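Local coordinates for mandelate racemase/muconate lactonizing enzyme, C-terminal domain protein (Paracoccus denitrificans, PDB 4DWD) that binds divalent metal ions and probably works as a magnesium-dependent hydro-lyase of the enolase superfamily, at residues 6-11 and 62-67; 179-184 and 215-220; 191-196 and 219-224. All blocks are in the same frame, centred on the assembly; numbering follows the deposited sequence.

Contact 1: residues 6-11 and 62-67; sequences AKVEAL and FLEGQE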
loop_
_atom_site.group_PDB
_atom_site.type_symbol
_atom_site.label_atom_id
_atom_site.label_comp_id
_atom_site.label_asym_id
_atom_site.label_seq_id
_atom_site.Cartn_x
_atom_site.Cartn_y
_atom_site.Cartn_z
ATOM N N ALA B 6 7.744 -41.884 31.066
ATOM C CA ALA B 6 8.817 -42.534 31.814
ATOM C C ALA B 6 10.180 -42.300 31.184
ATOM O O ALA B 6 11.170 -42.074 31.882
ATOM C CB ALA B 6 8.544 -44.026 31.938
ATOM N N LYS B 7 10.225 -42.350 29.858
ATOM C CA LYS B 7 11.481 -42.338 29.138
ATOM C C LYS B 7 11.312 -41.702 27.758
ATOM O O LYS B 7 10.323 -41.946 27.066
ATOM C CB LYS B 7 11.994 -43.774 28.992
ATOM C CG LYS B 7 13.417 -43.874 28.482
ATOM C CD LYS B 7 13.982 -45.277 28.638
ATOM C CE LYS B 7 15.442 -45.310 28.207
ATOM N NZ LYS B 7 16.208 -46.412 28.848
ATOM N N VAL B 8 12.291 -40.895 27.374
ATOM C CA VAL B 8 12.338 -40.316 26.035
ATOM C C VAL B 8 13.681 -40.704 25.422
ATOM O O VAL B 8 14.737 -40.402 25.984
ATOM C CB VAL B 8 12.185 -38.776 26.063
ATOM C CG1 VAL B 8 12.320 -38.204 24.655
ATOM C CG2 VAL B 8 10.860 -38.358 26.689
ATOM N N GLU B 9 13.641 -41.399 24.288
ATOM C CA GLU B 9 14.858 -41.849 23.608
ATOM C C GLU B 9 14.983 -41.209 22.240
ATOM O O GLU B 9 14.003 -41.135 21.490
ATOM C CB GLU B 9 14.832 -43.350 23.384
ATOM C CG GLU B 9 14.944 -44.195 24.627
ATOM C CD GLU B 9 14.638 -45.628 24.285
ATOM O OE1 GLU B 9 15.521 -46.322 23.746
ATOM O OE2 GLU B 9 13.500 -46.044 24.504
ATOM N N ALA B 10 16.199 -40.786 21.912
ATOM C CA ALA B 10 16.514 -40.215 20.601
ATOM C C ALA B 10 17.352 -41.233 19.826
ATOM O O ALA B 10 18.434 -41.615 20.277
ATOM C CB ALA B 10 17.282 -38.905 20.770
ATOM N N LEU B 11 16.849 -41.671 18.672
ATOM C CA LEU B 11 17.427 -42.795 17.937
ATOM C C LEU B 11 17.779 -42.427 16.497
ATOM O O LEU B 11 16.935 -41.949 15.735
ATOM C CB LEU B 11 16.428 -43.959 17.918
ATOM C CG LEU B 11 15.937 -44.502 19.267
ATOM C CD1 LEU B 11 14.880 -45.569 19.048
ATOM C CD2 LEU B 11 17.089 -45.029 20.112
ATOM N N PHE B 62 13.125 -32.708 30.580
ATOM C CA PHE B 62 11.945 -31.939 30.958
ATOM C C PHE B 62 10.654 -32.753 30.857
ATOM O O PHE B 62 9.775 -32.631 31.702
ATOM C CB PHE B 62 11.846 -30.670 30.110
ATOM C CG PHE B 62 10.559 -29.922 30.296
ATOM C CD1 PHE B 62 10.365 -29.118 31.419
ATOM C CD2 PHE B 62 9.528 -30.029 29.357
ATOM C CE1 PHE B 62 9.175 -28.430 31.602
ATOM C CE2 PHE B 62 8.338 -29.335 29.532
ATOM C CZ PHE B 62 8.160 -28.541 30.658
ATOM N N LEU B 63 10.535 -33.576 29.818
ATOM C CA LEU B 63 9.326 -34.374 29.620
ATOM C C LEU B 63 9.179 -35.549 30.570
ATOM O O LEU B 63 8.068 -35.943 30.897
ATOM C CB LEU B 63 9.272 -34.912 28.193
ATOM C CG LEU B 63 9.140 -33.897 27.067
ATOM C CD1 LEU B 63 9.101 -34.650 25.743
ATOM C CD2 LEU B 63 7.874 -33.069 27.253
ATOM N N GLU B 64 10.304 -36.127 30.979
ATOM C CA GLU B 64 10.257 -37.321 31.826
ATOM C C GLU B 64 9.611 -36.947 33.166
ATOM O O GLU B 64 10.006 -35.965 33.793
ATOM C CB GLU B 64 11.648 -37.974 31.931
ATOM C CG GLU B 64 12.040 -38.673 30.618
ATOM C CD GLU B 64 13.503 -39.080 30.519
ATOM O OE1 GLU B 64 14.287 -38.760 31.438
ATOM O OE2 GLU B 64 13.870 -39.731 29.513
ATOM N N GLY B 65 8.577 -37.696 33.553
ATOM C CA GLY B 65 7.800 -37.445 34.773
ATOM C C GLY B 65 6.546 -36.608 34.570
ATOM O O GLY B 65 5.759 -36.408 35.502
ATOM N N GLN B 66 6.352 -36.119 33.347
ATOM C CA GLN B 66 5.210 -35.254 33.043
ATOM C C GLN B 66 4.054 -36.034 32.407
ATOM O O GLN B 66 4.215 -37.183 31.999
ATOM C CB GLN B 66 5.645 -34.096 32.136
ATOM C CG GLN B 66 6.673 -33.167 32.771
ATOM C CD GLN B 66 6.123 -32.453 33.986
ATOM O OE1 GLN B 66 5.086 -31.805 33.915
ATOM N NE2 GLN B 66 6.828 -32.554 35.102
ATOM N N GLU B 67 2.892 -35.398 32.317
ATOM C CA GLU B 67 1.688 -36.068 31.832
ATOM C C GLU B 67 1.613 -36.089 30.303
ATOM O O GLU B 67 1.714 -35.042 29.663
ATOM C CB GLU B 67 0.449 -35.376 32.415
ATOM C CG GLU B 67 0.330 -35.493 33.930
ATOM C CD GLU B 67 -0.263 -36.819 34.355
ATOM O OE1 GLU B 67 -0.642 -37.611 33.465
ATOM O OE2 GLU B 67 -0.358 -37.072 35.576
#
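Glu64 reaches from the end of a helix to the backbone of Val8, where its OE2 accepts the Val8 N-H at 2.9 Å with an angle of 156° at the hydrogen. The oxygen uses its anti lone pair, the one turned away from OE1. The torsions explain the reach: CG stands anti to the carbonyl carbon, beside the backbone N (chi1 -73°), and the chain runs on extended beyond it. On the way it passes close to the strand: Glu64 CG lies 3.7 Å from Ala6 O, and Glu64 OE2 3.6 Å from Lys7 CA. A glutamate suits this place because it combines a methylene arm long enough to span the gap with an acceptor for a strand N-H.

Beside this polar link is a small apolar one. Val8 CG2, anti to its carbonyl carbon, meets Leu63 CB at 4.1 Å, the two side chains crossing obliquely. The branched valine favours the extended backbone of a strand while turning a methyl to the helix, and it also packs on Val55 and Ala60 of the same helix 49-63.

The chain leaves the helix through a type II turn from Leu63 to Gln66, closed by Gln66 N to Leu63 O at 3.0 Å. Gly65 has a positive phi of 94° there, at which a side chain would jam against the preceding carbonyl oxygen. Glu64 and Glu67 each bind calcium in a crystal structure of this protein, though no such ion is bound to this chain. Ala6 and Lys7 both face Thr31 in a classic beta bulge, and the contact joins this bulged start of strand 5-14 to the end of helix 49-63, a strand-to-helix junction of the antiparallel sheet and helices that form the N-terminal capping domain of the enolase superfamily.

Contact 2: residues 179-184 and 215-220; sequences AKARAV and EDLGYS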
loop_
_atom_site.group_PDB
_atom_site.type_symbol
_atom_site.label_atom_id
_atom_site.label_comp_id
_atom_site.label_asym_id
_atom_site.label_seq_id
_atom_site.Cartn_x
_atom_site.Cartn_y
_atom_site.Cartn_z
ATOM N N ALA B 179 12.848 -28.462 -21.424
ATOM C CA ALA B 179 12.831 -29.683 -22.261
ATOM C C ALA B 179 12.416 -30.931 -21.475
ATOM O O ALA B 179 11.676 -31.780 -21.981
ATOM C CB ALA B 179 14.171 -29.889 -22.967
ATOM N N LYS B 180 12.871 -31.030 -20.226
ATOM C CA LYS B 180 12.521 -32.160 -19.367
ATOM C C LYS B 180 11.037 -32.062 -19.011
ATOM O O LYS B 180 10.308 -33.053 -19.059
ATOM C CB LYS B 180 13.388 -32.160 -18.109
ATOM C CG LYS B 180 14.823 -32.584 -18.398
ATOM C CD LYS B 180 15.765 -32.255 -17.253
ATOM C CE LYS B 180 17.150 -32.798 -17.566
ATOM N NZ LYS B 180 18.140 -32.351 -16.547
ATOM N N ALA B 181 10.582 -30.858 -18.660
ATOM C CA ALA B 181 9.154 -30.677 -18.354
ATOM C C ALA B 181 8.277 -31.034 -19.562
ATOM O O ALA B 181 7.241 -31.686 -19.405
ATOM C CB ALA B 181 8.883 -29.257 -17.878
ATOM N N ARG B 182 8.722 -30.644 -20.758
ATOM C CA ARG B 182 7.997 -30.953 -21.991
ATOM C C ARG B 182 7.933 -32.455 -22.233
ATOM O O ARG B 182 6.870 -33.001 -22.543
ATOM C CB ARG B 182 8.629 -30.231 -23.192
ATOM C CG ARG B 182 7.966 -30.569 -24.526
ATOM C CD ARG B 182 8.519 -29.710 -25.652
ATOM N NE ARG B 182 7.830 -28.417 -25.676
ATOM C CZ ARG B 182 6.713 -28.172 -26.364
ATOM N NH1 ARG B 182 6.157 -29.119 -27.107
ATOM N NH2 ARG B 182 6.160 -26.972 -26.318
ATOM N N ALA B 183 9.073 -33.128 -22.075
ATOM C CA ALA B 183 9.123 -34.569 -22.308
ATOM C C ALA B 183 8.211 -35.334 -21.342
ATOM O O ALA B 183 7.595 -36.343 -21.715
ATOM C CB ALA B 183 10.549 -35.056 -22.201
ATOM N N VAL B 184 8.137 -34.858 -20.097
ATOM C CA VAL B 184 7.281 -35.487 -19.100
ATOM C C VAL B 184 5.801 -35.289 -19.444
ATOM O O VAL B 184 5.012 -36.224 -19.326
ATOM C CB VAL B 184 7.649 -35.048 -17.655
ATOM C CG1 VAL B 184 6.611 -35.546 -16.643
ATOM C CG2 VAL B 184 9.038 -35.595 -17.290
ATOM N N GLU B 215 3.266 -23.081 -17.721
ATOM C CA GLU B 215 1.876 -22.740 -18.050
ATOM C C GLU B 215 1.512 -23.201 -19.462
ATOM O O GLU B 215 0.446 -23.775 -19.670
ATOM C CB GLU B 215 1.636 -21.236 -17.905
ATOM C CG GLU B 215 1.626 -20.795 -16.446
ATOM C CD GLU B 215 1.736 -19.299 -16.234
ATOM O OE1 GLU B 215 1.695 -18.521 -17.212
ATOM O OE2 GLU B 215 1.869 -18.907 -15.053
ATOM N N ASP B 216 2.422 -22.983 -20.409
ATOM C CA ASP B 216 2.234 -23.449 -21.777
ATOM C C ASP B 216 2.074 -24.977 -21.816
ATOM O O ASP B 216 1.352 -25.511 -22.662
ATOM C CB ASP B 216 3.419 -23.025 -22.651
ATOM C CG ASP B 216 3.405 -21.545 -23.009
ATOM O OD1 ASP B 216 2.397 -20.866 -22.755
ATOM O OD2 ASP B 216 4.415 -21.059 -23.561
ATOM N N LEU B 217 2.727 -25.662 -20.880
ATOM C CA LEU B 217 2.652 -27.118 -20.784
ATOM C C LEU B 217 1.556 -27.587 -19.837
ATOM O O LEU B 217 1.476 -28.771 -19.538
ATOM C CB LEU B 217 3.999 -27.662 -20.315
ATOM C CG LEU B 217 5.140 -27.556 -21.327
ATOM C CD1 LEU B 217 6.473 -27.793 -20.635
ATOM C CD2 LEU B 217 4.938 -28.538 -22.492
ATOM N N GLY B 218 0.741 -26.662 -19.325
ATOM C CA GLY B 218 -0.401 -27.020 -18.494
ATOM C C GLY B 218 -0.061 -27.589 -17.133
ATOM O O GLY B 218 -0.884 -28.269 -16.531
ATOM N N TYR B 219 1.146 -27.327 -16.635
ATOM C CA TYR B 219 1.498 -27.823 -15.300
ATOM C C TYR B 219 0.575 -27.225 -14.244
ATOM O O TYR B 219 0.064 -26.110 -14.414
ATOM C CB TYR B 219 2.982 -27.561 -14.970
ATOM C CG TYR B 219 3.926 -28.651 -15.463
ATOM C CD1 TYR B 219 3.974 -29.010 -16.819
ATOM C CD2 TYR B 219 4.775 -29.318 -14.571
ATOM C CE1 TYR B 219 4.821 -30.017 -17.266
ATOM C CE2 TYR B 219 5.634 -30.326 -15.003
ATOM C CZ TYR B 219 5.659 -30.671 -16.352
ATOM O OH TYR B 219 6.508 -31.683 -16.758
ATOM N N SER B 220 0.403 -27.968 -13.154
ATOM C CA SER B 220 -0.560 -27.575 -12.129
ATOM C C SER B 220 0.012 -26.716 -11.014
ATOM O O SER B 220 -0.658 -25.801 -10.537
ATOM C CB SER B 220 -1.292 -28.795 -11.577
ATOM O OG SER B 220 -2.221 -29.252 -12.539
#
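The Tyr219 ring turns an edge to helix 174-188, with Ala181 O near the ring plane, while the guanidinium of Arg182 has Leu217 CD2 over one face, 4.1 Å above the plane and offset toward the rim. Tyr219 OH donates to Ala181 O at 2.7 Å. It approaches in the carbonyl plane, on a lone pair, at a C=O...donor angle of 110°, so it comes at the carbonyl from the flank. Ala181 is small enough to let the phenol in: its CB rests 3.8 Å from Tyr219 CZ. Val184 crosses the tyrosine side chain at about a right angle and sets its CB 3.7 Å from Tyr219 OH.

Gly218 helps to turn the chain here. It is the C-prime residue of a Schellman motif ending helix 204-216, where Tyr219 N bonds to Leu214 O and Gly218 N to Glu215 O, and its positive phi (69°) favours a residue without CB. Leu217, the first residue to leave the helix, turns toward helix 174-188, while Tyr219 leads on to the next strand of the TIM-barrel-like domain.

A phenylalanine in place of Tyr219 would keep the ring but would probably leave Ala181 O without its hydroxyl partner and the ring less firmly held against the helix.

Leu217 suits its position by branching into two methyls: its CD1 comes to 3.6 Å from Arg182 N and its CD2 to 4.1 Å from Arg182 CB. The two side chains cross at about a right angle. With CG anti to the backbone N (chi1 177°), Arg182 runs past the leucine, its CG near Leu217 CD2, and the chain bends at chi3 before the guanidinium. Arg185 NE bonds to Leu217 O, and Arg209 of a neighbouring subunit bonds to the carbonyl oxygens of both Gly218 and Tyr219.

Contact 3: residues 191-196 and 219-224; sequences DAVIGF and YSWFEE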
loop_
_atom_site.group_PDB
_atom_site.type_symbol
_atom_site.label_atom_id
_atom_site.label_comp_id
_atom_site.label_asym_id
_atom_site.label_seq_id
_atom_site.Cartn_x
_atom_site.Cartn_y
_atom_site.Cartn_z
ATOM N N ASP B 191 -3.996 -34.786 -20.011
ATOM C CA ASP B 191 -4.888 -34.793 -18.846
ATOM C C ASP B 191 -4.140 -34.813 -17.523
ATOM O O ASP B 191 -4.663 -34.340 -16.499
ATOM C CB ASP B 191 -5.800 -36.027 -18.891
ATOM C CG ASP B 191 -6.553 -36.157 -20.202
ATOM O OD1 ASP B 191 -7.349 -35.252 -20.534
ATOM O OD2 ASP B 191 -6.356 -37.176 -20.898
ATOM N N ALA B 192 -2.933 -35.376 -17.543
ATOM C CA ALA B 192 -2.182 -35.651 -16.323
ATOM C C ALA B 192 -1.948 -34.394 -15.499
ATOM O O ALA B 192 -1.636 -33.330 -16.040
ATOM C CB ALA B 192 -0.851 -36.289 -16.664
ATOM N N VAL B 193 -2.104 -34.534 -14.183
ATOM C CA VAL B 193 -1.777 -33.470 -13.240
ATOM C C VAL B 193 -0.279 -33.572 -12.915
ATOM O O VAL B 193 0.165 -34.580 -12.365
ATOM C CB VAL B 193 -2.604 -33.610 -11.950
ATOM C CG1 VAL B 193 -2.257 -32.500 -10.979
ATOM C CG2 VAL B 193 -4.091 -33.616 -12.271
ATOM N N ILE B 194 0.490 -32.544 -13.285
ATOM C CA ILE B 194 1.942 -32.566 -13.097
ATOM C C ILE B 194 2.405 -31.299 -12.385
ATOM O O ILE B 194 2.014 -30.190 -12.766
ATOM C CB ILE B 194 2.719 -32.664 -14.435
ATOM C CG1 ILE B 194 1.973 -33.542 -15.467
ATOM C CG2 ILE B 194 4.139 -33.164 -14.178
ATOM C CD1 ILE B 194 2.649 -33.608 -16.830
ATOM N N GLY B 195 3.214 -31.479 -11.347
ATOM C CA GLY B 195 3.869 -30.359 -10.663
ATOM C C GLY B 195 5.363 -30.352 -10.952
ATOM O O GLY B 195 5.955 -31.378 -11.317
ATOM N N PHE B 196 5.977 -29.187 -10.780
ATOM C CA PHE B 196 7.402 -29.009 -11.019
ATOM C C PHE B 196 7.980 -28.368 -9.764
ATOM O O PHE B 196 7.506 -27.309 -9.337
ATOM C CB PHE B 196 7.572 -28.096 -12.243
ATOM C CG PHE B 196 9.003 -27.864 -12.674
ATOM C CD1 PHE B 196 9.868 -27.065 -11.920
ATOM C CD2 PHE B 196 9.471 -28.388 -13.879
ATOM C CE1 PHE B 196 11.173 -26.821 -12.339
ATOM C CE2 PHE B 196 10.773 -28.150 -14.294
ATOM C CZ PHE B 196 11.632 -27.372 -13.522
ATOM N N TYR B 219 1.146 -27.327 -16.635
ATOM C CA TYR B 219 1.498 -27.823 -15.300
ATOM C C TYR B 219 0.575 -27.225 -14.244
ATOM O O TYR B 219 0.064 -26.110 -14.414
ATOM C CB TYR B 219 2.982 -27.561 -14.970
ATOM C CG TYR B 219 3.926 -28.651 -15.463
ATOM C CD1 TYR B 219 3.974 -29.010 -16.819
ATOM C CD2 TYR B 219 4.775 -29.318 -14.571
ATOM C CE1 TYR B 219 4.821 -30.017 -17.266
ATOM C CE2 TYR B 219 5.634 -30.326 -15.003
ATOM C CZ TYR B 219 5.659 -30.671 -16.352
ATOM O OH TYR B 219 6.508 -31.683 -16.758
ATOM N N SER B 220 0.403 -27.968 -13.154
ATOM C CA SER B 220 -0.560 -27.575 -12.129
ATOM C C SER B 220 0.012 -26.716 -11.014
ATOM O O SER B 220 -0.658 -25.801 -10.537
ATOM C CB SER B 220 -1.292 -28.795 -11.577
ATOM O OG SER B 220 -2.221 -29.252 -12.539
ATOM N N TRP B 221 1.246 -26.978 -10.614
ATOM C CA TRP B 221 1.891 -26.146 -9.601
ATOM C C TRP B 221 3.369 -26.111 -9.783
ATOM O O TRP B 221 3.941 -26.966 -10.473
ATOM C CB TRP B 221 1.487 -26.526 -8.166
ATOM C CG TRP B 221 2.162 -27.699 -7.518
ATOM C CD1 TRP B 221 3.241 -27.671 -6.637
ATOM C CD2 TRP B 221 1.789 -29.105 -7.636
ATOM N NE1 TRP B 221 3.544 -28.938 -6.196
ATOM C CE2 TRP B 221 2.697 -29.847 -6.762
ATOM C CE3 TRP B 221 0.804 -29.799 -8.333
ATOM C CZ2 TRP B 221 2.622 -31.231 -6.629
ATOM C CZ3 TRP B 221 0.740 -31.192 -8.187
ATOM C CH2 TRP B 221 1.627 -31.885 -7.357
ATOM N N PHE B 222 3.985 -25.118 -9.147
ATOM C CA PHE B 222 5.401 -24.765 -9.331
ATOM C C PHE B 222 5.967 -24.495 -7.948
ATOM O O PHE B 222 5.686 -23.459 -7.350
ATOM C CB PHE B 222 5.460 -23.521 -10.227
ATOM C CG PHE B 222 6.843 -23.070 -10.664
ATOM C CD1 PHE B 222 7.963 -23.925 -10.699
ATOM C CD2 PHE B 222 6.999 -21.763 -11.136
ATOM C CE1 PHE B 222 9.200 -23.456 -11.165
ATOM C CE2 PHE B 222 8.232 -21.298 -11.587
ATOM C CZ PHE B 222 9.330 -22.137 -11.612
ATOM N N GLU B 223 6.726 -25.459 -7.429
ATOM C CA GLU B 223 7.157 -25.452 -6.043
ATOM C C GLU B 223 8.539 -24.832 -5.874
ATOM O O GLU B 223 9.459 -25.127 -6.641
ATOM C CB GLU B 223 7.129 -26.896 -5.517
ATOM C CG GLU B 223 7.421 -27.066 -4.039
ATOM C CD GLU B 223 6.989 -28.424 -3.508
ATOM O OE1 GLU B 223 6.104 -29.063 -4.123
ATOM O OE2 GLU B 223 7.515 -28.830 -2.448
ATOM N N GLU B 224 8.663 -23.979 -4.852
ATOM C CA GLU B 224 9.946 -23.403 -4.426
ATOM C C GLU B 224 10.801 -22.859 -5.588
ATOM O O GLU B 224 11.970 -23.222 -5.745
ATOM C CB GLU B 224 10.732 -24.412 -3.572
ATOM C CG GLU B 224 10.045 -24.805 -2.267
ATOM C CD GLU B 224 10.362 -23.874 -1.101
ATOM O OE1 GLU B 224 11.407 -23.180 -1.124
ATOM O OE2 GLU B 224 9.581 -23.852 -0.134
HETATM O O HOH W 1 -1.100 -30.495 -14.841
#
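Gly195 presents its CA to the face of Trp221, 3.8 Å from the centroid of the six-membered ring and almost on the ring normal. A side chain at this position would collide with the indole, which makes glycine the fitting residue. The ring reaches this place with CG between the backbone N and the carbonyl carbon (chi1 80°). Ile194 treats Tyr219 similarly: its CB lies over one face, offset toward the rim, and Ile194 CG2 packs tightly on Tyr219 CE2 at 3.3 Å. Phe196 and Phe222 lie side by side, pointing the same way, with ring planes at 73°, and Phe196 CD1 is 3.7 Å from Phe222 CE1.

Three backbone bonds hold these groups in line: Ser220 N to Ile194 O (2.8 Å), Phe196 N to Trp221 O (3.0 Å) and Glu223 N to Phe196 O (2.8 Å). They fit parallel neighbours in a beta-alpha-beta unit, strands 194-197 and 221-223 joined through helix 204-216. The two phenylalanines face outward, Phe222 onto Val210 and Leu214 of that helix and Phe196 onto Ala181, while Trp221 lies on the opposite side of the sheet and meets Tyr129 edge-to-face.

Further along, Trp221 NE1 donates to Glu223 OE1 at 3.3 Å, in the indole plane and on the anti lone pair of the carboxylate, so the indole helps to fix how Glu223 is turned. Lys160 forms a salt bridge to the same oxygen. With Asp197 and Glu249, Glu223 binds calcium in a crystal structure of this protein, although none is bound to this chain, and its OE2 lies close to Asp197 OD2. Gathered carboxylates would probably repel one another, a strain that Lys160 and a bound divalent cation are likely to relieve.

From the N terminus, contact 1 closes first: strand 5-14 meets the end of helix 49-63, drawing together a loop of 50 residues that holds strands 24-32 and 37-42 and stays within the N-terminal domain. Contacts 2 and 3 follow in the barrel domain, on the opposite side of the chain's centre, with nearest atoms about 34 and 24 Å from contact 1. Contact 3 opens inside the loop of contact 2, and both end on the stretch around Tyr219 and Ser220, so they overlap rather than strictly nest. Together they tie helix 174-188, strand 194-197, helix 204-216 and strand 221-223 into one layered piece of barrel wall.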